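Long-range contact in transcriptional regulator, SorC family (PDB 2O0M), which probably regulates transcription by binding DNA, with a putative sugar-binding domain that would sense a carbohydrate effector: residues A[148-162]-A[185-199]. Numbering follows the deposited sequence.
Sequences VMGGTTMAMVAENMG and SVQANSISAVMANKT. With PO4 (phosphate ion), chain B.
Ile191 divides its branches: CG1 and CD1 lie on helix 152-159, CG2 on Val148 in front of it. Ile191 CG1 lies 3.6 Å from Ala155 N, and the Ile191 and Met154 side chains cross at about a right angle. CD1 reaches the Ala155 methyl. CG2, anti to the backbone N, turns to Val148 CG2. One turn on, the Ala158 methyl touches both Val194 CG1 and Met195 CG; Ala158 CB to Met195 CG is 3.5 Å. The Met195 chain is extended beyond CG (chi2 -151°, chi3 169°). This carries Met195 CE to Met154 CE, 3.6 Å away, and on to Val157 CG1. Met195 is modelled as selenomethionine, and its SE touches Val148 CG1 as the two side chains slide past each other. The two helices follow neighbouring parallel strands, 142-148 and 169-175, in a Rossmann-like sheet. They run nearly parallel at 17°, with axes 8.5 Å apart. At their N-terminal ends Gly151 N donates a nearly straight bond of 2.8 Å to Val186 O, in the carbonyl plane. Gly150 CA adds a CH-O contact to the same oxygen. Beyond it, Thr153 N and OG1 both grip O2 of a phosphate, probably from the crystallisation liquor, which Lys312 and Arg252 also bind. At the other end Lys198 bends at chi2 and lays CG against Ala158 O. Lys198 NZ stays 4.1 Å from Glu159 OE1, too far for a salt bridge. A water donates to Glu159 OE1 (water O to OE1 2.6 Å) and accepts weakly from Lys198 NZ.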
# COMPACT_ATOMS: atom_id res chain seq x y z
N VAL A 148 -4.23 -2.93 -4.38
CA VAL A 148 -3.23 -1.89 -4.18
C VAL A 148 -3.80 -0.67 -3.45
O VAL A 148 -4.98 -0.34 -3.58
CB VAL A 148 -2.61 -1.43 -5.50
CG1 VAL A 148 -1.93 -2.60 -6.21
CG2 VAL A 148 -3.64 -0.80 -6.40
N MSE A 149 -2.94 -0.03 -2.66
CA MSE A 149 -3.20 1.29 -2.15
C MSE A 149 -2.59 2.37 -3.04
O MSE A 149 -1.75 2.10 -3.89
CB MSE A 149 -2.71 1.43 -0.71
CG MSE A 149 -3.47 0.58 0.27
SE MSE A 149 -5.36 1.05 0.51
CE MSE A 149 -5.12 2.75 1.29
N GLY A 150 -3.03 3.60 -2.82
CA GLY A 150 -2.55 4.75 -3.58
C GLY A 150 -1.48 5.53 -2.83
O GLY A 150 -0.73 4.96 -2.04
N GLY A 151 -1.43 6.82 -3.10
CA GLY A 151 -0.45 7.71 -2.51
C GLY A 151 0.67 8.04 -3.47
O GLY A 151 0.78 7.47 -4.55
N THR A 152 1.52 8.98 -3.06
CA THR A 152 2.56 9.48 -3.94
C THR A 152 3.58 8.41 -4.33
O THR A 152 3.93 8.26 -5.49
CB THR A 152 3.27 10.69 -3.31
OG1 THR A 152 2.31 11.71 -3.04
CG2 THR A 152 4.34 11.23 -4.23
N THR A 153 4.04 7.64 -3.34
CA THR A 153 4.98 6.55 -3.61
C THR A 153 4.42 5.57 -4.60
O THR A 153 5.06 5.22 -5.59
CB THR A 153 5.34 5.82 -2.32
OG1 THR A 153 5.98 6.74 -1.43
CG2 THR A 153 6.26 4.65 -2.58
N MSE A 154 3.20 5.11 -4.34
CA MSE A 154 2.59 4.11 -5.19
C MSE A 154 2.32 4.62 -6.61
O MSE A 154 2.43 3.87 -7.58
CB MSE A 154 1.31 3.59 -4.55
CG MSE A 154 1.55 2.77 -3.29
SE MSE A 154 2.46 1.08 -3.64
CE MSE A 154 1.08 0.29 -4.75
N ALA A 155 1.96 5.90 -6.75
CA ALA A 155 1.72 6.50 -8.06
C ALA A 155 3.01 6.43 -8.90
O ALA A 155 3.00 6.03 -10.06
CB ALA A 155 1.28 7.93 -7.91
N MSE A 156 4.12 6.78 -8.26
CA MSE A 156 5.41 6.75 -8.96
C MSE A 156 5.90 5.34 -9.26
O MSE A 156 6.44 5.07 -10.35
CB MSE A 156 6.46 7.51 -8.16
CG MSE A 156 6.19 8.98 -8.08
SE MSE A 156 6.03 9.89 -9.80
CE MSE A 156 7.32 8.89 -10.83
N VAL A 157 5.71 4.44 -8.30
CA VAL A 157 6.00 3.03 -8.52
C VAL A 157 5.22 2.51 -9.73
O VAL A 157 5.79 1.88 -10.62
CB VAL A 157 5.65 2.18 -7.28
CG1 VAL A 157 5.63 0.69 -7.64
CG2 VAL A 157 6.64 2.46 -6.14
N ALA A 158 3.91 2.78 -9.75
CA ALA A 158 3.05 2.28 -10.82
C ALA A 158 3.53 2.77 -12.20
O ALA A 158 3.59 2.00 -13.15
CB ALA A 158 1.61 2.69 -10.58
N GLU A 159 3.90 4.05 -12.28
CA GLU A 159 4.34 4.64 -13.56
C GLU A 159 5.61 3.97 -14.09
O GLU A 159 5.90 4.04 -15.29
CB GLU A 159 4.60 6.14 -13.38
CG GLU A 159 3.35 6.96 -13.09
CD GLU A 159 2.42 7.10 -14.30
OE1 GLU A 159 2.85 6.77 -15.44
OE2 GLU A 159 1.27 7.55 -14.09
N ASN A 160 6.36 3.33 -13.20
CA ASN A 160 7.67 2.77 -13.53
C ASN A 160 7.73 1.24 -13.51
O ASN A 160 8.81 0.65 -13.36
CB ASN A 160 8.71 3.38 -12.59
CG ASN A 160 9.02 4.83 -12.94
OD1 ASN A 160 9.73 5.10 -13.89
ND2 ASN A 160 8.49 5.77 -12.15
N MSE A 161 6.59 0.60 -13.72
CA MSE A 161 6.53 -0.86 -13.76
C MSE A 161 6.83 -1.40 -15.15
O MSE A 161 6.63 -0.69 -16.15
CB MSE A 161 5.14 -1.34 -13.36
CG MSE A 161 4.74 -0.86 -12.03
SE MSE A 161 5.63 -1.89 -10.73
CE MSE A 161 4.68 -3.66 -10.88
N GLY A 162 7.27 -2.65 -15.20
CA GLY A 162 7.51 -3.37 -16.45
C GLY A 162 6.51 -4.50 -16.60
O GLY A 162 5.62 -4.68 -15.78
N SER A 185 -5.06 11.96 -8.77
CA SER A 185 -3.72 11.62 -9.24
C SER A 185 -3.06 10.50 -8.44
O SER A 185 -2.17 9.81 -8.95
CB SER A 185 -2.80 12.85 -9.21
OG SER A 185 -2.77 13.43 -7.91
N VAL A 186 -3.47 10.33 -7.18
CA VAL A 186 -2.85 9.32 -6.31
C VAL A 186 -3.86 8.37 -5.66
O VAL A 186 -3.51 7.61 -4.76
CB VAL A 186 -1.92 9.96 -5.24
CG1 VAL A 186 -0.80 10.78 -5.90
CG2 VAL A 186 -2.71 10.80 -4.23
N GLN A 187 -5.11 8.38 -6.11
CA GLN A 187 -6.07 7.42 -5.54
C GLN A 187 -5.79 5.99 -6.03
O GLN A 187 -5.21 5.78 -7.11
CB GLN A 187 -7.52 7.87 -5.78
CG GLN A 187 -8.14 7.45 -7.05
CD GLN A 187 -9.61 7.85 -7.11
OE1 GLN A 187 -9.92 8.97 -7.48
NE2 GLN A 187 -10.52 6.93 -6.75
N ALA A 188 -6.18 5.01 -5.22
CA ALA A 188 -5.89 3.61 -5.49
C ALA A 188 -6.42 3.14 -6.87
O ALA A 188 -5.75 2.38 -7.58
CB ALA A 188 -6.47 2.74 -4.36
N ASN A 189 -7.61 3.62 -7.26
CA ASN A 189 -8.15 3.31 -8.60
C ASN A 189 -7.16 3.69 -9.69
O ASN A 189 -6.93 2.95 -10.65
CB ASN A 189 -9.46 4.07 -8.90
CG ASN A 189 -10.71 3.39 -8.36
OD1 ASN A 189 -11.78 4.05 -8.21
ND2 ASN A 189 -10.62 2.11 -8.06
N SER A 190 -6.59 4.89 -9.54
CA SER A 190 -5.65 5.41 -10.53
C SER A 190 -4.38 4.57 -10.58
O SER A 190 -3.90 4.23 -11.67
CB SER A 190 -5.34 6.87 -10.24
OG SER A 190 -6.53 7.64 -10.31
N ILE A 191 -3.86 4.20 -9.41
CA ILE A 191 -2.67 3.36 -9.34
C ILE A 191 -2.98 2.01 -10.02
O ILE A 191 -2.18 1.49 -10.79
CB ILE A 191 -2.16 3.15 -7.86
CG1 ILE A 191 -1.24 4.30 -7.41
CG2 ILE A 191 -1.37 1.88 -7.73
CD1 ILE A 191 -1.88 5.64 -7.33
N SER A 192 -4.17 1.45 -9.77
CA SER A 192 -4.55 0.16 -10.37
C SER A 192 -4.52 0.21 -11.89
O SER A 192 -4.01 -0.71 -12.57
CB SER A 192 -5.96 -0.25 -9.92
OG SER A 192 -6.02 -0.38 -8.50
N ALA A 193 -5.05 1.31 -12.44
CA ALA A 193 -5.15 1.46 -13.89
C ALA A 193 -3.78 1.60 -14.51
O ALA A 193 -3.49 0.98 -15.55
CB ALA A 193 -6.02 2.64 -14.24
N VAL A 194 -2.93 2.39 -13.87
CA VAL A 194 -1.57 2.58 -14.36
C VAL A 194 -0.78 1.27 -14.28
O VAL A 194 -0.10 0.88 -15.25
CB VAL A 194 -0.84 3.72 -13.62
CG1 VAL A 194 0.64 3.79 -14.02
CG2 VAL A 194 -1.54 5.05 -13.92
N MSE A 195 -0.86 0.59 -13.15
CA MSE A 195 -0.16 -0.68 -13.00
C MSE A 195 -0.61 -1.66 -14.07
O MSE A 195 0.21 -2.35 -14.67
CB MSE A 195 -0.41 -1.29 -11.63
CG MSE A 195 0.30 -0.60 -10.51
SE MSE A 195 0.69 -1.85 -9.04
CE MSE A 195 1.88 -0.67 -8.08
N ALA A 196 -1.91 -1.72 -14.31
CA ALA A 196 -2.44 -2.64 -15.32
C ALA A 196 -1.83 -2.32 -16.68
O ALA A 196 -1.34 -3.21 -17.38
CB ALA A 196 -3.94 -2.56 -15.38
N ASN A 197 -1.83 -1.04 -17.03
CA ASN A 197 -1.28 -0.60 -18.31
C ASN A 197 0.19 -0.95 -18.44
O ASN A 197 0.59 -1.56 -19.42
CB ASN A 197 -1.43 0.91 -18.49
CG ASN A 197 -0.85 1.40 -19.81
OD1 ASN A 197 -1.27 0.97 -20.89
ND2 ASN A 197 0.13 2.28 -19.73
N LYS A 198 0.98 -0.59 -17.44
CA LYS A 198 2.43 -0.75 -17.53
C LYS A 198 2.88 -2.22 -17.51
O LYS A 198 3.92 -2.56 -18.09
CB LYS A 198 3.13 0.03 -16.43
CG LYS A 198 2.91 1.52 -16.50
CD LYS A 198 3.58 2.17 -17.69
CE LYS A 198 3.69 3.68 -17.49
NZ LYS A 198 3.42 4.43 -18.72
N THR A 199 2.10 -3.08 -16.85
CA THR A 199 2.44 -4.50 -16.71
C THR A 199 1.83 -5.41 -17.77
O THR A 199 2.16 -6.59 -17.83
CB THR A 199 2.05 -5.06 -15.33
OG1 THR A 199 0.62 -5.06 -15.19
CG2 THR A 199 2.72 -4.25 -14.21
P PO4 B . 2.81 8.61 0.40
O1 PO4 B . 3.47 8.69 1.73
O2 PO4 B . 3.54 7.72 -0.54
O3 PO4 B . 1.38 8.23 0.58
O4 PO4 B . 2.75 9.98 -0.19
O HOH W 1 1.07 6.31 -17.33